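Local coordinates for putative oxidoreductase (Thermus thermophilus, PDB 2ISM), which is of unknown function but belongs to a family of beta-propeller oxidoreductases and carries a bound calcium ion, at residues P90-R96 with Q106-H112; G102-Q106 with P128-H132; F217-H221 with P269-F275; R277-Y281 with R292-E296. All coordinates share one frame. Numbering follows the deposited sequence.

Contact 1: P90-R96 with Q106-H112; sequences PYVYAYR and QVVRLRH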
loop_
_atom_site.group_PDB
_atom_site.type_symbol
_atom_site.label_atom_id
_atom_site.label_comp_id
_atom_site.label_asym_id
_atom_site.label_seq_id
_atom_site.Cartn_x
_atom_site.Cartn_y
_atom_site.Cartn_z
ATOM N N PRO B 90 25.651 0.876 -16.335
ATOM C CA PRO B 90 25.190 2.253 -16.536
ATOM C C PRO B 90 24.454 2.254 -17.862
ATOM O O PRO B 90 25.055 2.501 -18.907
ATOM C CB PRO B 90 26.490 3.036 -16.565
ATOM C CG PRO B 90 27.381 2.108 -17.305
ATOM C CD PRO B 90 27.093 0.775 -16.636
ATOM N N TYR B 91 23.151 2.015 -17.825
ATOM C CA TYR B 91 22.390 1.979 -19.061
ATOM C C TYR B 91 20.935 2.336 -18.779
ATOM O O TYR B 91 20.322 1.828 -17.840
ATOM C CB TYR B 91 22.461 0.706 -19.906
ATOM C CG TYR B 91 23.871 0.370 -20.345
ATOM C CD1 TYR B 91 24.545 1.176 -21.264
ATOM C CD2 TYR B 91 24.545 -0.733 -19.815
ATOM C CE1 TYR B 91 25.856 0.895 -21.644
ATOM C CE2 TYR B 91 25.860 -1.023 -20.189
ATOM C CZ TYR B 91 26.508 -0.204 -21.102
ATOM O OH TYR B 91 27.807 -0.474 -21.466
ATOM N N VAL B 92 20.404 3.230 -19.605
ATOM C CA VAL B 92 19.017 3.663 -19.519
ATOM C C VAL B 92 18.404 3.279 -20.864
ATOM O O VAL B 92 18.919 3.658 -21.921
ATOM C CB VAL B 92 18.897 5.195 -19.331
ATOM C CG1 VAL B 92 17.430 5.612 -19.370
ATOM C CG2 VAL B 92 19.521 5.611 -18.002
ATOM N N TYR B 93 17.318 2.514 -20.828
ATOM C CA TYR B 93 16.670 2.086 -22.059
ATOM C C TYR B 93 15.513 3.005 -22.399
ATOM O O TYR B 93 14.831 3.516 -21.512
ATOM C CB TYR B 93 16.180 0.642 -21.925
ATOM C CG TYR B 93 17.317 -0.359 -21.852
ATOM C CD1 TYR B 93 17.607 -1.196 -22.933
ATOM C CD2 TYR B 93 18.119 -0.447 -20.714
ATOM C CE1 TYR B 93 18.663 -2.095 -22.882
ATOM C CE2 TYR B 93 19.184 -1.345 -20.652
ATOM C CZ TYR B 93 19.449 -2.163 -21.740
ATOM O OH TYR B 93 20.510 -3.043 -21.689
ATOM N N ALA B 94 15.307 3.222 -23.690
ATOM C CA ALA B 94 14.226 4.083 -24.144
ATOM C C ALA B 94 13.672 3.577 -25.460
ATOM O O ALA B 94 14.417 3.060 -26.296
ATOM C CB ALA B 94 14.731 5.513 -24.307
ATOM N N TYR B 95 12.360 3.722 -25.624
ATOM C CA TYR B 95 11.651 3.313 -26.836
ATOM C C TYR B 95 11.347 4.607 -27.580
ATOM O O TYR B 95 10.763 5.520 -26.998
ATOM C CB TYR B 95 10.334 2.621 -26.459
ATOM C CG TYR B 95 9.538 2.049 -27.621
ATOM C CD1 TYR B 95 9.408 0.667 -27.783
ATOM C CD2 TYR B 95 8.885 2.881 -28.531
ATOM C CE1 TYR B 95 8.642 0.126 -28.820
ATOM C CE2 TYR B 95 8.117 2.351 -29.580
ATOM C CZ TYR B 95 8.000 0.974 -29.715
ATOM O OH TYR B 95 7.241 0.432 -30.727
ATOM N N ARG B 96 11.737 4.702 -28.850
ATOM C CA ARG B 96 11.466 5.926 -29.600
ATOM C C ARG B 96 11.150 5.701 -31.074
ATOM O O ARG B 96 11.570 4.708 -31.676
ATOM C CB ARG B 96 12.662 6.889 -29.515
ATOM C CG ARG B 96 13.898 6.389 -30.266
ATOM C CD ARG B 96 14.921 7.495 -30.494
ATOM N NE ARG B 96 16.138 6.978 -31.116
ATOM C CZ ARG B 96 17.176 7.726 -31.481
ATOM N NH1 ARG B 96 17.152 9.040 -31.293
ATOM N NH2 ARG B 96 18.248 7.154 -32.019
ATOM N N GLN B 106 12.141 1.944 -32.361
ATOM C CA GLN B 106 13.299 1.191 -31.913
ATOM C C GLN B 106 13.493 1.368 -30.425
ATOM O O GLN B 106 12.950 2.288 -29.818
ATOM C CB GLN B 106 14.563 1.686 -32.626
ATOM C CG GLN B 106 14.747 3.191 -32.550
ATOM C CD GLN B 106 16.087 3.666 -33.092
ATOM O OE1 GLN B 106 16.571 3.186 -34.121
ATOM N NE2 GLN B 106 16.681 4.631 -32.409
ATOM N N VAL B 107 14.268 0.463 -29.848
ATOM C CA VAL B 107 14.608 0.537 -28.444
ATOM C C VAL B 107 16.084 0.870 -28.465
ATOM O O VAL B 107 16.871 0.179 -29.112
ATOM C CB VAL B 107 14.425 -0.807 -27.718
ATOM C CG1 VAL B 107 14.979 -0.694 -26.302
ATOM C CG2 VAL B 107 12.945 -1.183 -27.668
ATOM N N VAL B 108 16.455 1.945 -27.787
ATOM C CA VAL B 108 17.847 2.347 -27.732
ATOM C C VAL B 108 18.305 2.281 -26.286
ATOM O O VAL B 108 17.503 2.088 -25.374
ATOM C CB VAL B 108 18.055 3.784 -28.272
ATOM C CG1 VAL B 108 17.703 3.833 -29.750
ATOM C CG2 VAL B 108 17.201 4.775 -27.486
ATOM N N ARG B 109 19.604 2.437 -26.092
ATOM C CA ARG B 109 20.196 2.398 -24.773
ATOM C C ARG B 109 21.137 3.595 -24.654
ATOM O O ARG B 109 21.887 3.884 -25.584
ATOM C CB ARG B 109 20.974 1.088 -24.622
ATOM C CG ARG B 109 21.519 0.825 -23.253
ATOM C CD ARG B 109 22.036 -0.603 -23.136
ATOM N NE ARG B 109 23.386 -0.794 -23.659
ATOM C CZ ARG B 109 24.080 -1.918 -23.500
ATOM N NH1 ARG B 109 23.540 -2.935 -22.840
ATOM N NH2 ARG B 109 25.312 -2.025 -23.983
ATOM N N LEU B 110 21.083 4.296 -23.524
ATOM C CA LEU B 110 21.956 5.443 -23.283
ATOM C C LEU B 110 22.932 5.095 -22.163
ATOM O O LEU B 110 22.590 4.340 -21.251
ATOM C CB LEU B 110 21.152 6.675 -22.843
ATOM C CG LEU B 110 20.015 7.229 -23.701
ATOM C CD1 LEU B 110 19.667 8.625 -23.202
ATOM C CD2 LEU B 110 20.429 7.288 -25.155
ATOM N N ARG B 111 24.141 5.639 -22.232
ATOM C CA ARG B 111 25.127 5.394 -21.185
ATOM C C ARG B 111 24.951 6.476 -20.119
ATOM O O ARG B 111 24.971 7.673 -20.417
ATOM C CB ARG B 111 26.552 5.428 -21.755
ATOM C CG ARG B 111 27.645 5.405 -20.682
ATOM C CD ARG B 111 29.033 5.316 -21.295
ATOM N NE ARG B 111 29.354 3.958 -21.727
ATOM C CZ ARG B 111 29.655 2.964 -20.896
ATOM N NH1 ARG B 111 29.680 3.177 -19.587
ATOM N NH2 ARG B 111 29.925 1.757 -21.374
ATOM N N HIS B 112 24.763 6.039 -18.878
ATOM C CA HIS B 112 24.565 6.936 -17.744
ATOM C C HIS B 112 25.876 7.575 -17.306
ATOM O O HIS B 112 26.850 6.876 -17.033
ATOM C CB HIS B 112 23.957 6.148 -16.580
ATOM C CG HIS B 112 23.740 6.956 -15.340
ATOM N ND1 HIS B 112 22.805 7.968 -15.261
ATOM C CD2 HIS B 112 24.323 6.888 -14.119
ATOM C CE1 HIS B 112 22.823 8.485 -14.046
ATOM N NE2 HIS B 112 23.733 7.848 -13.334
#

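Contact 2: G102-Q106 with P128-H132; sequences GLRNQ and PARPH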
loop_
_atom_site.group_PDB
_atom_site.type_symbol
_atom_site.label_atom_id
_atom_site.label_comp_id
_atom_site.label_asym_id
_atom_site.label_seq_id
_atom_site.Cartn_x
_atom_site.Cartn_y
_atom_site.Cartn_z
ATOM N N GLY B 102 15.174 6.423 -42.128
ATOM C CA GLY B 102 13.973 5.639 -42.345
ATOM C C GLY B 102 13.082 5.743 -41.120
ATOM O O GLY B 102 13.575 5.760 -39.990
ATOM N N LEU B 103 11.774 5.816 -41.334
ATOM C CA LEU B 103 10.835 5.933 -40.228
ATOM C C LEU B 103 10.528 4.583 -39.588
ATOM O O LEU B 103 10.023 3.675 -40.248
ATOM C CB LEU B 103 9.532 6.573 -40.719
ATOM C CG LEU B 103 8.388 6.720 -39.709
ATOM C CD1 LEU B 103 8.786 7.677 -38.587
ATOM C CD2 LEU B 103 7.159 7.246 -40.432
ATOM N N ARG B 104 10.840 4.447 -38.304
ATOM C CA ARG B 104 10.558 3.205 -37.597
ATOM C C ARG B 104 10.710 3.399 -36.093
ATOM O O ARG B 104 11.251 4.408 -35.642
ATOM C CB ARG B 104 11.488 2.078 -38.080
ATOM C CG ARG B 104 12.902 2.069 -37.502
ATOM C CD ARG B 104 13.810 3.153 -38.083
ATOM N NE ARG B 104 15.212 2.919 -37.718
ATOM C CZ ARG B 104 16.241 3.635 -38.165
ATOM N NH1 ARG B 104 16.046 4.648 -38.999
ATOM N NH2 ARG B 104 17.475 3.332 -37.784
ATOM N N ASN B 105 10.197 2.448 -35.322
ATOM C CA ASN B 105 10.326 2.507 -33.872
ATOM C C ASN B 105 11.525 1.638 -33.493
ATOM O O ASN B 105 11.900 0.718 -34.225
ATOM C CB ASN B 105 9.050 2.002 -33.179
ATOM C CG ASN B 105 7.933 3.044 -33.172
ATOM O OD1 ASN B 105 6.870 2.855 -33.773
ATOM N ND2 ASN B 105 8.175 4.149 -32.490
ATOM N N GLN B 106 12.141 1.944 -32.361
ATOM C CA GLN B 106 13.299 1.191 -31.913
ATOM C C GLN B 106 13.493 1.368 -30.425
ATOM O O GLN B 106 12.950 2.288 -29.818
ATOM C CB GLN B 106 14.563 1.686 -32.626
ATOM C CG GLN B 106 14.747 3.191 -32.550
ATOM C CD GLN B 106 16.087 3.666 -33.092
ATOM O OE1 GLN B 106 16.571 3.186 -34.121
ATOM N NE2 GLN B 106 16.681 4.631 -32.409
ATOM N N PRO B 128 7.667 -1.569 -36.482
ATOM C CA PRO B 128 6.801 -0.768 -37.351
ATOM C C PRO B 128 6.430 0.633 -36.857
ATOM O O PRO B 128 6.215 0.865 -35.667
ATOM C CB PRO B 128 5.565 -1.653 -37.516
ATOM C CG PRO B 128 6.136 -3.035 -37.451
ATOM C CD PRO B 128 7.121 -2.929 -36.308
ATOM N N ALA B 129 6.357 1.555 -37.810
ATOM C CA ALA B 129 5.959 2.935 -37.574
ATOM C C ALA B 129 5.461 3.432 -38.926
ATOM O O ALA B 129 5.924 2.965 -39.962
ATOM C CB ALA B 129 7.145 3.770 -37.111
ATOM N N ARG B 130 4.508 4.356 -38.922
ATOM C CA ARG B 130 3.982 4.906 -40.169
ATOM C C ARG B 130 3.927 6.424 -40.055
ATOM O O ARG B 130 3.943 6.967 -38.953
ATOM C CB ARG B 130 2.593 4.329 -40.470
ATOM C CG ARG B 130 2.616 2.866 -40.937
ATOM C CD ARG B 130 3.490 2.703 -42.180
ATOM N NE ARG B 130 3.613 1.316 -42.624
ATOM C CZ ARG B 130 4.514 0.894 -43.510
ATOM N NH1 ARG B 130 5.376 1.751 -44.047
ATOM N NH2 ARG B 130 4.554 -0.383 -43.868
ATOM N N PRO B 131 3.882 7.132 -41.196
ATOM C CA PRO B 131 3.834 8.597 -41.194
ATOM C C PRO B 131 2.794 9.217 -40.277
ATOM O O PRO B 131 3.022 10.285 -39.715
ATOM C CB PRO B 131 3.581 8.930 -42.661
ATOM C CG PRO B 131 4.336 7.848 -43.361
ATOM C CD PRO B 131 3.918 6.620 -42.577
ATOM N N HIS B 132 1.652 8.554 -40.126
ATOM C CA HIS B 132 0.595 9.083 -39.275
ATOM C C HIS B 132 0.970 9.025 -37.792
ATOM O O HIS B 132 0.368 9.708 -36.971
ATOM C CB HIS B 132 -0.726 8.342 -39.538
ATOM C CG HIS B 132 -0.638 6.854 -39.399
ATOM N ND1 HIS B 132 -0.930 5.991 -40.435
ATOM C CD2 HIS B 132 -0.338 6.073 -38.333
ATOM C CE1 HIS B 132 -0.817 4.744 -40.014
ATOM N NE2 HIS B 132 -0.459 4.766 -38.743
#

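Contact 3: F217-H221 with P269-F275; sequences FSSEH and PPGNLAF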
loop_
_atom_site.group_PDB
_atom_site.type_symbol
_atom_site.label_atom_id
_atom_site.label_comp_id
_atom_site.label_asym_id
_atom_site.label_seq_id
_atom_site.Cartn_x
_atom_site.Cartn_y
_atom_site.Cartn_z
ATOM N N PHE B 217 0.678 -8.719 -16.719
ATOM C CA PHE B 217 -0.603 -8.137 -17.087
ATOM C C PHE B 217 -0.307 -6.972 -18.015
ATOM O O PHE B 217 0.694 -6.277 -17.841
ATOM C CB PHE B 217 -1.336 -7.629 -15.847
ATOM C CG PHE B 217 -1.860 -8.722 -14.971
ATOM C CD1 PHE B 217 -3.217 -9.025 -14.957
ATOM C CD2 PHE B 217 -0.995 -9.465 -14.178
ATOM C CE1 PHE B 217 -3.709 -10.060 -14.159
ATOM C CE2 PHE B 217 -1.475 -10.502 -13.378
ATOM C CZ PHE B 217 -2.836 -10.798 -13.370
ATOM N N SER B 218 -1.177 -6.761 -18.993
ATOM C CA SER B 218 -0.985 -5.682 -19.948
ATOM C C SER B 218 -2.302 -4.967 -20.228
ATOM O O SER B 218 -3.381 -5.539 -20.074
ATOM C CB SER B 218 -0.416 -6.251 -21.253
ATOM O OG SER B 218 -0.230 -5.249 -22.234
ATOM N N SER B 219 -2.206 -3.707 -20.633
ATOM C CA SER B 219 -3.388 -2.927 -20.959
ATOM C C SER B 219 -3.249 -2.505 -22.408
ATOM O O SER B 219 -2.132 -2.344 -22.903
ATOM C CB SER B 219 -3.476 -1.681 -20.074
ATOM O OG SER B 219 -2.343 -0.849 -20.257
ATOM N N GLU B 220 -4.369 -2.337 -23.097
ATOM C CA GLU B 220 -4.299 -1.904 -24.481
ATOM C C GLU B 220 -5.576 -1.239 -24.958
ATOM O O GLU B 220 -6.668 -1.524 -24.456
ATOM C CB GLU B 220 -3.931 -3.075 -25.397
ATOM C CG GLU B 220 -5.017 -4.097 -25.662
ATOM C CD GLU B 220 -4.534 -5.177 -26.625
ATOM O OE1 GLU B 220 -3.604 -5.926 -26.259
ATOM O OE2 GLU B 220 -5.068 -5.269 -27.750
ATOM N N HIS B 221 -5.421 -0.333 -25.919
ATOM C CA HIS B 221 -6.543 0.401 -26.486
ATOM C C HIS B 221 -7.368 -0.489 -27.401
ATOM O O HIS B 221 -6.825 -1.229 -28.221
ATOM C CB HIS B 221 -6.048 1.606 -27.292
ATOM C CG HIS B 221 -5.230 2.575 -26.499
ATOM N ND1 HIS B 221 -3.946 2.299 -26.083
ATOM C CD2 HIS B 221 -5.514 3.819 -26.044
ATOM C CE1 HIS B 221 -3.473 3.333 -25.405
ATOM N NE2 HIS B 221 -4.404 4.266 -25.368
ATOM N N PRO B 269 -9.912 3.986 -22.718
ATOM C CA PRO B 269 -8.563 3.936 -23.289
ATOM C C PRO B 269 -7.488 4.054 -22.214
ATOM O O PRO B 269 -7.364 5.101 -21.579
ATOM C CB PRO B 269 -8.529 5.162 -24.203
ATOM C CG PRO B 269 -9.949 5.368 -24.598
ATOM C CD PRO B 269 -10.770 4.967 -23.405
ATOM N N PRO B 270 -6.721 2.986 -22.018
ATOM C CA PRO B 270 -5.745 2.931 -20.930
ATOM C C PRO B 270 -4.317 3.358 -21.215
ATOM O O PRO B 270 -3.819 3.255 -22.334
ATOM C CB PRO B 270 -5.794 1.464 -20.530
ATOM C CG PRO B 270 -5.863 0.803 -21.876
ATOM C CD PRO B 270 -6.871 1.667 -22.652
ATOM N N GLY B 271 -3.674 3.845 -20.162
ATOM C CA GLY B 271 -2.282 4.207 -20.239
ATOM C C GLY B 271 -1.623 2.972 -19.643
ATOM O O GLY B 271 -1.999 1.841 -19.975
ATOM N N ASN B 272 -0.673 3.161 -18.740
ATOM C CA ASN B 272 -0.010 2.018 -18.131
ATOM C C ASN B 272 -0.864 1.505 -16.973
ATOM O O ASN B 272 -1.917 2.063 -16.670
ATOM C CB ASN B 272 1.375 2.428 -17.620
ATOM C CG ASN B 272 2.321 1.245 -17.476
ATOM O OD1 ASN B 272 1.966 0.113 -17.791
ATOM N ND2 ASN B 272 3.533 1.508 -16.999
ATOM N N LEU B 273 -0.429 0.418 -16.350
ATOM C CA LEU B 273 -1.142 -0.130 -15.199
ATOM C C LEU B 273 -0.099 -0.601 -14.199
ATOM O O LEU B 273 1.056 -0.820 -14.564
ATOM C CB LEU B 273 -2.067 -1.291 -15.597
ATOM C CG LEU B 273 -1.719 -2.341 -16.660
ATOM C CD1 LEU B 273 -0.233 -2.614 -16.734
ATOM C CD2 LEU B 273 -2.500 -3.610 -16.340
ATOM N N ALA B 274 -0.492 -0.744 -12.939
ATOM C CA ALA B 274 0.454 -1.180 -11.920
ATOM C C ALA B 274 -0.239 -1.799 -10.722
ATOM O O ALA B 274 -1.370 -1.441 -10.393
ATOM C CB ALA B 274 1.303 0.002 -11.464
ATOM N N PHE B 275 0.449 -2.735 -10.073
ATOM C CA PHE B 275 -0.086 -3.379 -8.881
ATOM C C PHE B 275 0.310 -2.510 -7.695
ATOM O O PHE B 275 1.474 -2.146 -7.531
ATOM C CB PHE B 275 0.470 -4.798 -8.754
ATOM C CG PHE B 275 -0.216 -5.788 -9.657
ATOM C CD1 PHE B 275 -1.436 -6.353 -9.290
ATOM C CD2 PHE B 275 0.330 -6.122 -10.890
ATOM C CE1 PHE B 275 -2.100 -7.235 -10.141
ATOM C CE2 PHE B 275 -0.326 -7.004 -11.750
ATOM C CZ PHE B 275 -1.543 -7.560 -11.375
#

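Contact 4: R277-Y281 with R292-E296; sequences RGDLY and RLVLE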
loop_
_atom_site.group_PDB
_atom_site.type_symbol
_atom_site.label_atom_id
_atom_site.label_comp_id
_atom_site.label_asym_id
_atom_site.label_seq_id
_atom_site.Cartn_x
_atom_site.Cartn_y
_atom_site.Cartn_z
ATOM N N ARG B 277 -0.934 -2.075 -3.486
ATOM C CA ARG B 277 -1.754 -2.480 -2.347
ATOM C C ARG B 277 -2.732 -3.618 -2.630
ATOM O O ARG B 277 -3.894 -3.573 -2.218
ATOM C CB ARG B 277 -2.500 -1.261 -1.796
ATOM C CG ARG B 277 -1.537 -0.183 -1.317
ATOM C CD ARG B 277 -2.234 1.020 -0.722
ATOM N NE ARG B 277 -1.264 2.034 -0.316
ATOM C CZ ARG B 277 -1.588 3.208 0.213
ATOM N NH1 ARG B 277 -2.863 3.519 0.404
ATOM N NH2 ARG B 277 -0.639 4.075 0.542
ATOM N N GLY B 278 -2.251 -4.640 -3.333
ATOM C CA GLY B 278 -3.078 -5.792 -3.637
ATOM C C GLY B 278 -4.094 -5.617 -4.749
ATOM O O GLY B 278 -4.806 -6.562 -5.089
ATOM N N ASP B 279 -4.170 -4.419 -5.318
ATOM C CA ASP B 279 -5.116 -4.164 -6.396
ATOM C C ASP B 279 -4.388 -3.756 -7.672
ATOM O O ASP B 279 -3.223 -3.364 -7.635
ATOM C CB ASP B 279 -6.098 -3.060 -5.992
ATOM C CG ASP B 279 -6.917 -3.429 -4.769
ATOM O OD1 ASP B 279 -7.542 -4.512 -4.773
ATOM O OD2 ASP B 279 -6.938 -2.633 -3.806
ATOM N N LEU B 280 -5.085 -3.855 -8.796
ATOM C CA LEU B 280 -4.507 -3.490 -10.083
ATOM C C LEU B 280 -5.048 -2.126 -10.486
ATOM O O LEU B 280 -6.253 -1.967 -10.681
ATOM C CB LEU B 280 -4.875 -4.537 -11.139
ATOM C CG LEU B 280 -4.313 -4.366 -12.555
ATOM C CD1 LEU B 280 -2.819 -4.077 -12.492
ATOM C CD2 LEU B 280 -4.587 -5.631 -13.366
ATOM N N TYR B 281 -4.160 -1.142 -10.597
ATOM C CA TYR B 281 -4.559 0.210 -10.974
ATOM C C TYR B 281 -4.316 0.451 -12.454
ATOM O O TYR B 281 -3.275 0.070 -12.984
ATOM C CB TYR B 281 -3.785 1.234 -10.148
ATOM C CG TYR B 281 -4.230 1.304 -8.706
ATOM C CD1 TYR B 281 -4.897 2.430 -8.218
ATOM C CD2 TYR B 281 -4.003 0.241 -7.832
ATOM C CE1 TYR B 281 -5.327 2.498 -6.898
ATOM C CE2 TYR B 281 -4.432 0.299 -6.506
ATOM C CZ TYR B 281 -5.092 1.430 -6.048
ATOM O OH TYR B 281 -5.516 1.498 -4.743
ATOM N N ARG B 292 -9.257 1.366 -10.041
ATOM C CA ARG B 292 -8.737 0.321 -9.174
ATOM C C ARG B 292 -9.528 -0.944 -9.483
ATOM O O ARG B 292 -10.756 -0.952 -9.382
ATOM C CB ARG B 292 -8.935 0.712 -7.705
ATOM C CG ARG B 292 -8.507 -0.349 -6.705
ATOM C CD ARG B 292 -8.988 -0.035 -5.286
ATOM N NE ARG B 292 -8.348 1.150 -4.722
ATOM C CZ ARG B 292 -8.956 2.318 -4.537
ATOM N NH1 ARG B 292 -10.233 2.471 -4.868
ATOM N NH2 ARG B 292 -8.283 3.340 -4.019
ATOM N N LEU B 293 -8.831 -1.999 -9.891
ATOM C CA LEU B 293 -9.485 -3.265 -10.197
ATOM C C LEU B 293 -9.250 -4.225 -9.037
ATOM O O LEU B 293 -8.108 -4.550 -8.711
ATOM C CB LEU B 293 -8.931 -3.870 -11.495
ATOM C CG LEU B 293 -9.503 -3.387 -12.832
ATOM C CD1 LEU B 293 -9.343 -1.884 -12.974
ATOM C CD2 LEU B 293 -8.790 -4.106 -13.962
ATOM N N VAL B 294 -10.334 -4.657 -8.402
ATOM C CA VAL B 294 -10.240 -5.579 -7.279
ATOM C C VAL B 294 -10.284 -6.992 -7.836
ATOM O O VAL B 294 -11.270 -7.396 -8.455
ATOM C CB VAL B 294 -11.406 -5.377 -6.292
ATOM C CG1 VAL B 294 -11.215 -6.269 -5.076
ATOM C CG2 VAL B 294 -11.484 -3.912 -5.878
ATOM N N LEU B 295 -9.210 -7.740 -7.612
ATOM C CA LEU B 295 -9.108 -9.094 -8.128
ATOM C C LEU B 295 -9.389 -10.197 -7.115
ATOM O O LEU B 295 -9.174 -10.040 -5.912
ATOM C CB LEU B 295 -7.711 -9.319 -8.710
ATOM C CG LEU B 295 -7.145 -8.244 -9.641
ATOM C CD1 LEU B 295 -5.744 -8.647 -10.075
ATOM C CD2 LEU B 295 -8.053 -8.064 -10.844
ATOM N N GLU B 296 -9.869 -11.321 -7.633
ATOM C CA GLU B 296 -10.157 -12.492 -6.826
ATOM C C GLU B 296 -9.698 -13.698 -7.630
ATOM O O GLU B 296 -9.980 -13.800 -8.825
ATOM C CB GLU B 296 -11.654 -12.608 -6.532
ATOM C CG GLU B 296 -12.028 -13.903 -5.821
ATOM C CD GLU B 296 -13.469 -13.926 -5.350
ATOM O OE1 GLU B 296 -13.830 -13.088 -4.495
ATOM O OE2 GLU B 296 -14.240 -14.782 -5.834
HETATM O O HOH W 1 -7.236 -7.128 -5.883
#

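Contact 1: P90-R96 with Q106-H112
Within a propeller blade, the two middle strands meet as an antiparallel hairpin, and 90-96 with 106-112 illustrates how side-chain conformation tailors such a pair. The backbone supplies three hydrogen-bonded pairs, Val92 with Leu110, Ala94 with Val108 and Arg96 with Gln106; in the central one, Val108 N to Ala94 O measures 2.8 Å and Ala94 N to Val108 O 3.0 Å. Val92, Ala94, Val108 and Leu110 give one face an apolar lining, with Ala94 CB 4.1 Å from Val108 CG2.

The other face belongs to Tyr93, Tyr95, Val107 and Arg109. The t rotamers of Tyr95 and Val107 bring Tyr95 CD1 to 4.0 Å from Val107 CG2. Arg109 is extended through chi1 and chi2, then turns at chi3 (p), which lays its guanidinium flat on the ring of Tyr91 (m), the planes 14° apart and Arg109 CZ 3.6 Å from the Tyr91 centroid, a cation-pi stack. On its way the chain crosses Tyr93 (also m): Arg109 CG sits 4.0 Å from the Tyr93 centroid as a CH-pi contact, and Arg109 NH1 donates to Tyr93 OH at 3.2 Å.

Salt bridges to Asp120 and Glu177 engage the same guanidinium, while Tyr93 OH also bonds Pro176 O. The chemistry implies a buried charge that is neutralised by acids, with Tyr91 stacked on one face and the Tyr93 hydroxyl at its edge.

Contact 2: G102-Q106 with P128-H132
This is a side-chain contact between a strand entrance and an inter-blade connection of the beta-propeller: residues 102-106 lead into strand 104-112, while the loop segment 128-132 leaves the outermost strand of the same blade, 117-127, for the next blade. It illustrates how a linker can be seated on the blade it departs from. Strand pairing still reaches Asn105, whose backbone bonds that of Ile127; beyond that point the two segments share no clear hydrogen bond and bury a modest 250 Å².

Ala129 is the centre of the contact. Its methyl points toward the strand entrance, with Ala129 CB 3.5 Å from Arg104 CA and 4.1 Å from Leu103 CG, while the side chain of Asn105 lies against Pro128 and Ala129. Arg104 turns its end away from the loop: Arg104 NH1 donates to Gly102 O at 2.9 Å, and its NE forms a salt bridge with Asp125. Gly102 has backbone angles (phi 139°, psi 142°) that a residue with a CB could hardly adopt.

The CA-to-CB bond of Arg130 points away from 102-106, and its NE forms a salt bridge with Glu157. At the far end Leu103 reaches across the loop, placing its CD2 3.4 Å from Pro131 N and 3.9 Å from Pro131 CD.

Contact 3: F217-H221 with P269-F275
Neighbouring propeller blades typically meet face to face through side chains, and 217-221 against 269-275 is a worked case. The two strands run antiparallel at 165°, yet their axes come no closer than 6.4 Å and no backbone hydrogen bond joins them.

Phe217 opens the interface: the edge of Phe275 points at its face in a T-shaped pair, centroids 5.0 Å apart and planes at 76°, with Phe217 CB also 4.2 Å from Leu273 CD2. Ser218 points away, its hydroxyl bonded to Gly206 O. Ser219 turns back and supplies the one hydrogen bond between the two segments, Ser219 OG to Gly271 O at 2.7 Å, while Ser219 CB lies 3.9 Å from both Leu273 CG and Pro270 CG. Glu220 points away again; its carboxylate bonds His201 and the backbone of Arg202, and its side chain is about 5 Å from the calcium ion. Its own carbonyl still meets the seam, Glu220 O being 3.6 Å from Pro270 CG. His221 closes the contact by laying a ring face over Pro270 CD, with His221 CD2 3.8 Å from Pro269 CB.

Strand 216-220 lies between 208-209 and 232-237, where Glu220 pairs through its backbone with the calcium ligand Glu233. Strand 270-276 begins the following blade, and Leu280 of strand 279-284 packs under Phe217, Leu273 and Phe275.

Contact 4: R277-Y281 with R292-E296
Two backbone bonds fix the register of this antiparallel hairpin: Leu293 N donates to Leu280 O at 2.7 Å, and Leu280 N to Leu293 O at 3.1 Å. One residue along, the non-hydrogen-bonded pair Tyr281 and Arg292 is tied by its side chains instead, Arg292 NE donating to Tyr281 OH at 2.9 Å, with a weak second bond from Arg292 NH2 to Tyr281 OH at 3.4 Å. The charge itself finds its acid in Glu308, whereas Asp279 OD2, 4.1 Å from Arg292 NE, stays beyond salt-bridge range.

Where direct pairing stops, a water takes over. It accepts from Leu295 N at 2.7 Å and lies 2.6 Å from Gly278 O and 2.9 Å from Asp279 OD1, so it spans the opening between the link before strand 279-284 and the longer strand.

Packing follows the two faces. Arg292 CG rests over the Tyr281 ring, 4.3 Å from its centroid, a CH-pi contact; on the reverse side Leu280 CB lies 4.1 Å from Leu293 CB and 4.3 Å from Leu295 CD1.

The pair forms the middle of a four-stranded propeller blade. Strand 270-276 flanks 279-284, strand 301-312 flanks 289-298, and at the periphery Arg292 packs on Lys212 of the second subunit.

Contacts 1 and 4 apply one rule in two blades on opposite sides of the chain's centre: middle strands pair through the backbone, and a tyrosine braces an arginine on one face. Contact 1 is the more buried; contact 4 admits a water and lies near the second subunit. Contact 3, deepest at about 7 Å from the chain's centre, joins different blades and relies on side chains. It touches contact 4, where Ala274 O and Tyr281 N are probably hydrogen-bonded as neighbouring strands of a single sheet. Contact 2 shares Gln106 and strand 104-112 with contact 1 but, at the blade's end, exchanges backbone pairing for small apolar contacts at the partly exposed rim.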